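Local atomic coordinates of ThiS/MoaD family protein (Amycolatopsis orientalis, PDB entry 4N6E), a protein that is a CysO-type sulphur carrier that binds the thiosugar synthase BexX and probably supplies sulphur for 2-thiosugar biosynthesis. Residues T9-R12 / T13-G16; G25-V28 / L29-I32. All coordinates share one frame; numbering follows the deposited sequence.

Interaction 1. Residues T9-R12 / T13-G16; sequences TILR and THTG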
ATOM      1  N   THR B   9     -27.855 -12.069  25.893  1.00 58.47           N
ATOM      2  CA  THR B   9     -27.244 -13.289  25.360  1.00 59.19           C
ATOM      3  C   THR B   9     -25.958 -13.692  26.066  1.00 60.74           C
ATOM      4  O   THR B   9     -25.784 -14.850  26.466  1.00 59.78           O
ATOM      5  CB  THR B   9     -26.970 -13.133  23.850  1.00 60.08           C
ATOM      6  OG1 THR B   9     -28.191 -12.778  23.183  1.00 61.08           O
ATOM      7  CG2 THR B   9     -26.432 -14.433  23.240  1.00 60.58           C
ATOM      8  N   ILE B  10     -25.082 -12.715  26.256  1.00 63.48           N
ATOM      9  CA  ILE B  10     -23.720 -12.960  26.718  1.00 66.96           C
ATOM     10  C   ILE B  10     -23.688 -13.493  28.161  1.00 69.72           C
ATOM     11  O   ILE B  10     -22.715 -14.131  28.559  1.00 72.03           O
ATOM     12  CB  ILE B  10     -22.831 -11.691  26.585  1.00 72.12           C
ATOM     13  CG1 ILE B  10     -23.168 -10.882  25.304  1.00 73.81           C
ATOM     14  CG2 ILE B  10     -21.348 -12.082  26.576  1.00 74.25           C
ATOM     15  CD1 ILE B  10     -24.200  -9.768  25.442  1.00 70.60           C
ATOM     16  N   LEU B  11     -24.757 -13.248  28.926  1.00 72.29           N
ATOM     17  CA  LEU B  11     -24.863 -13.698  30.326  1.00 72.25           C
ATOM     18  C   LEU B  11     -25.791 -14.903  30.536  1.00 69.91           C
ATOM     19  O   LEU B  11     -25.886 -15.430  31.647  1.00 69.89           O
ATOM     20  CB  LEU B  11     -25.357 -12.546  31.196  1.00 73.78           C
ATOM     21  CG  LEU B  11     -24.440 -11.330  31.299  1.00 73.63           C
ATOM     22  CD1 LEU B  11     -25.195 -10.154  31.895  1.00 75.63           C
ATOM     23  CD2 LEU B  11     -23.217 -11.654  32.141  1.00 74.42           C
ATOM     24  N   ARG B  12     -26.454 -15.345  29.472  1.00 67.13           N
ATOM     25  CA  ARG B  12     -27.367 -16.485  29.546  1.00 66.54           C
ATOM     26  C   ARG B  12     -26.664 -17.812  29.921  1.00 70.37           C
ATOM     27  O   ARG B  12     -27.325 -18.793  30.256  1.00 70.50           O
ATOM     28  CB  ARG B  12     -28.149 -16.620  28.233  1.00 62.88           C
ATOM     29  CG  ARG B  12     -28.969 -15.383  27.894  1.00 60.79           C
ATOM     30  CD  ARG B  12     -29.790 -15.528  26.621  1.00 61.07           C
ATOM     31  NE  ARG B  12     -30.350 -14.236  26.198  1.00 63.39           N
ATOM     32  CZ  ARG B  12     -30.919 -13.986  25.015  1.00 64.94           C
ATOM     33  NH1 ARG B  12     -31.390 -12.775  24.748  1.00 63.45           N
ATOM     34  NH2 ARG B  12     -31.037 -14.936  24.096  1.00 68.13           N
ATOM     35  N   THR B  13     -25.332 -17.836  29.867  1.00 74.09           N
ATOM     36  CA  THR B  13     -24.545 -18.923  30.455  1.00 76.11           C
ATOM     37  C   THR B  13     -25.005 -19.206  31.887  1.00 80.72           C
ATOM     38  O   THR B  13     -25.219 -20.361  32.254  1.00 86.82           O
ATOM     39  CB  THR B  13     -23.033 -18.581  30.498  1.00 75.96           C
ATOM     40  OG1 THR B  13     -22.673 -17.815  29.344  1.00 75.01           O
ATOM     41  CG2 THR B  13     -22.179 -19.848  30.555  1.00 75.56           C
ATOM     42  N   HIS B  14     -25.180 -18.148  32.679  1.00 81.75           N
ATOM     43  CA  HIS B  14     -25.488 -18.279  34.111  1.00 80.69           C
ATOM     44  C   HIS B  14     -26.951 -18.622  34.386  1.00 79.52           C
ATOM     45  O   HIS B  14     -27.264 -19.145  35.453  1.00 81.24           O
ATOM     46  CB  HIS B  14     -25.148 -16.992  34.858  1.00 80.45           C
ATOM     47  CG  HIS B  14     -23.743 -16.523  34.652  1.00 82.96           C
ATOM     48  ND1 HIS B  14     -23.351 -15.810  33.538  1.00 85.46           N
ATOM     49  CD2 HIS B  14     -22.639 -16.649  35.425  1.00 81.95           C
ATOM     50  CE1 HIS B  14     -22.063 -15.524  33.630  1.00 82.84           C
ATOM     51  NE2 HIS B  14     -21.609 -16.020  34.766  1.00 82.55           N
ATOM     52  N   THR B  15     -27.838 -18.328  33.435  1.00 76.88           N
ATOM     53  CA  THR B  15     -29.272 -18.585  33.601  1.00 77.58           C
ATOM     54  C   THR B  15     -29.767 -19.828  32.840  1.00 79.02           C
ATOM     55  O   THR B  15     -30.917 -19.865  32.363  1.00 72.45           O
ATOM     56  CB  THR B  15     -30.108 -17.359  33.164  1.00 79.04           C
ATOM     57  OG1 THR B  15     -29.965 -17.140  31.755  1.00 72.01           O
ATOM     58  CG2 THR B  15     -29.677 -16.116  33.933  1.00 80.76           C
ATOM     59  N   GLY B  16     -28.906 -20.843  32.734  1.00 79.69           N
ATOM     60  CA  GLY B  16     -29.206 -22.036  31.942  1.00 77.84           C
ATOM     61  C   GLY B  16     -29.730 -21.721  30.547  1.00 78.85           C
ATOM     62  O   GLY B  16     -30.661 -22.378  30.059  1.00 72.62           O
TER
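The carbonyl oxygen of L11 takes two bonds from a single residue, H14, which reaches it through both its backbone and its ring. The backbone bond, H14 N to L11 O, is 3.0 Å long and closes a 3-10-like beta turn over residues 11-14, with R12 and T13 both helical in their backbone angles. H14 ND1 to L11 O adds a second bond of 3.2 Å, the oxygen lying in the plane of the imidazole. Its N-H...O angle is 155°. Both donors come in from the same face of the L11 carbonyl plane, well out of it. The ring gets there because CG stands opposite the carbonyl carbon, next to the backbone N (chi1 -54°), which carries ND1 back alongside the H14 N-H. Donation to L11 O uses the ND1 proton and probably restrains the rotation of the ring. The next step of the turn is looser: T15 N to R12 O is a weak bond of 3.3 Å. T15 OG1 comes within 3.5 Å of R12 CA, but its hydrogen bond is to E18 O, further along the loop. R12 itself runs extended in another direction, and its NE bonds I7 O. The turn continues from a short 3-10 segment (residues 10-11), of which L11 is the last residue, in the loop joining strands 3-6 and 20-23, the first two of the ubiquitin-like (beta-grasp) fold of the ThiS family. L11 and H14 both rest on R45 of helix 42-46, and T15 and H14 touch I42 of the same helix.

Interaction 2. Residues G25-V28 / L29-I32; sequences GATV and LEII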
ATOM      1  N   GLY B  25     -39.213  -8.823  44.400  1.00 68.10           N
ATOM      2  CA  GLY B  25     -38.426  -7.838  45.142  1.00 67.19           C
ATOM      3  C   GLY B  25     -38.949  -6.425  44.961  1.00 65.26           C
ATOM      4  O   GLY B  25     -39.737  -6.148  44.049  1.00 61.02           O
ATOM      5  N   ALA B  26     -38.510  -5.529  45.838  1.00 65.59           N
ATOM      6  CA  ALA B  26     -38.983  -4.143  45.834  1.00 66.70           C
ATOM      7  C   ALA B  26     -37.916  -3.164  45.347  1.00 64.48           C
ATOM      8  O   ALA B  26     -38.255  -2.174  44.710  1.00 65.36           O
ATOM      9  CB  ALA B  26     -39.473  -3.746  47.220  1.00 67.86           C
ATOM     10  N   THR B  27     -36.651  -3.424  45.675  1.00 61.15           N
ATOM     11  CA  THR B  27     -35.538  -2.662  45.130  1.00 61.67           C
ATOM     12  C   THR B  27     -34.902  -3.441  43.978  1.00 63.57           C
ATOM     13  O   THR B  27     -35.251  -4.590  43.728  1.00 63.68           O
ATOM     14  CB  THR B  27     -34.451  -2.372  46.187  1.00 65.18           C
ATOM     15  OG1 THR B  27     -33.917  -3.603  46.685  1.00 65.54           O
ATOM     16  CG2 THR B  27     -35.003  -1.544  47.341  1.00 64.65           C
ATOM     17  N   VAL B  28     -33.978  -2.798  43.269  1.00 63.08           N
ATOM     18  CA  VAL B  28     -33.213  -3.461  42.225  1.00 59.85           C
ATOM     19  C   VAL B  28     -32.375  -4.565  42.846  1.00 59.63           C
ATOM     20  O   VAL B  28     -32.263  -5.647  42.279  1.00 56.28           O
ATOM     21  CB  VAL B  28     -32.282  -2.469  41.482  1.00 58.29           C
ATOM     22  CG1 VAL B  28     -31.229  -3.201  40.657  1.00 56.83           C
ATOM     23  CG2 VAL B  28     -33.096  -1.546  40.595  1.00 57.27           C
ATOM     24  N   LEU B  29     -31.787  -4.272  44.007  1.00 59.20           N
ATOM     25  CA  LEU B  29     -30.849  -5.177  44.663  1.00 60.58           C
ATOM     26  C   LEU B  29     -31.527  -6.438  45.192  1.00 63.91           C
ATOM     27  O   LEU B  29     -30.907  -7.505  45.259  1.00 66.39           O
ATOM     28  CB  LEU B  29     -30.127  -4.457  45.803  1.00 60.56           C
ATOM     29  CG  LEU B  29     -29.195  -5.284  46.694  1.00 60.98           C
ATOM     30  CD1 LEU B  29     -28.137  -6.010  45.876  1.00 60.76           C
ATOM     31  CD2 LEU B  29     -28.545  -4.388  47.744  1.00 61.00           C
ATOM     32  N   GLU B  30     -32.792  -6.313  45.575  1.00 62.92           N
ATOM     33  CA  GLU B  30     -33.578  -7.477  45.964  1.00 64.13           C
ATOM     34  C   GLU B  30     -33.833  -8.352  44.743  1.00 63.24           C
ATOM     35  O   GLU B  30     -33.735  -9.573  44.833  1.00 67.13           O
ATOM     36  CB  GLU B  30     -34.899  -7.066  46.636  1.00 63.80           C
ATOM     37  CG  GLU B  30     -34.713  -6.503  48.045  1.00 64.59           C
ATOM     38  CD  GLU B  30     -36.024  -6.203  48.757  1.00 63.97           C
ATOM     39  OE1 GLU B  30     -37.037  -5.890  48.087  1.00 62.69           O
ATOM     40  OE2 GLU B  30     -36.036  -6.282  50.001  1.00 59.73           O
ATOM     41  N   ILE B  31     -34.140  -7.732  43.606  1.00 60.90           N
ATOM     42  CA  ILE B  31     -34.367  -8.471  42.355  1.00 63.92           C
ATOM     43  C   ILE B  31     -33.101  -9.196  41.892  1.00 66.05           C
ATOM     44  O   ILE B  31     -33.176 -10.237  41.235  1.00 69.71           O
ATOM     45  CB  ILE B  31     -34.842  -7.548  41.214  1.00 63.69           C
ATOM     46  CG1 ILE B  31     -36.195  -6.919  41.557  1.00 66.44           C
ATOM     47  CG2 ILE B  31     -34.935  -8.307  39.896  1.00 62.82           C
ATOM     48  CD1 ILE B  31     -37.381  -7.855  41.437  1.00 69.04           C
ATOM     49  N   ILE B  32     -31.940  -8.645  42.227  1.00 64.74           N
ATOM     50  CA  ILE B  32     -30.685  -9.277  41.862  1.00 65.63           C
ATOM     51  C   ILE B  32     -30.489 -10.500  42.765  1.00 68.39           C
ATOM     52  O   ILE B  32     -30.430 -11.624  42.269  1.00 72.03           O
ATOM     53  CB  ILE B  32     -29.515  -8.259  41.893  1.00 62.06           C
ATOM     54  CG1 ILE B  32     -29.606  -7.362  40.648  1.00 62.21           C
ATOM     55  CG2 ILE B  32     -28.160  -8.954  41.935  1.00 58.93           C
ATOM     56  CD1 ILE B  32     -28.681  -6.159  40.652  1.00 61.65           C
TER
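G25 begins the approach to the helix with its backbone lying against I31, whose CD1 comes to 3.6 Å from G25 N. At A26 the first polar link appears: its backbone N-H donates to E30 OE1 over 2.7 Å, meeting the carboxylate oxygen nearly along its C-O bond, and the A26 methyl rests beside the same oxygen. The T27 N-H also points to OE1, but over a longer, weak bond. E30 brings its carboxylate back to the chain by leaving CG next to its own backbone N (chi1 -72°) and extending from there. T27 is the N-cap of helix 28-38, and its OG1 accepts from E30 N at 3.1 Å. Together with the returning bond to T27 N, this gives the capping box, in which each residue's side chain serves the other's backbone N-H; the return bond is the weak half of the box, E30 OE1 being held more closely by A26 N. The T27 and E30 side chains meet roughly perpendicular, with T27 OG1 3.3 Å from E30 CG. A valine in place of T27 would probably leave the E30 N-H without its capping acceptor and weaken the start of the helix. T27 O then receives a weak bond from I31 N, and V28 O a firmer one from I32 N (3.0 Å), which arrives in the carbonyl plane. The V28 and I32 side chains run next to each other in the same direction, with CG1 of V28 3.9 Å from CD1 of I32. V28 also packs on V65 and A73, while I31 reaches V3 and V5 of strand 3-6, on the sheet against which the helix packs.

From the N terminus, strand 3-6 runs into the loop that holds interaction 1, where the chain turns within residues 9-16 before going on to strand 20-23. That strand pairs antiparallel with strand 3-6 at one edge of the mixed sheet, and interaction 2 then starts helix 28-38 shortly after it. The contacts are in series, neither nesting nor crossing. They lie about 19 Å apart, centre to centre, on opposite sides of the chain's centre, and they do not touch each other. Helix 42-46 is a shared neighbour: L11, H14 and T15 meet it at R45 and I42, while L29 and I32 meet it at K43.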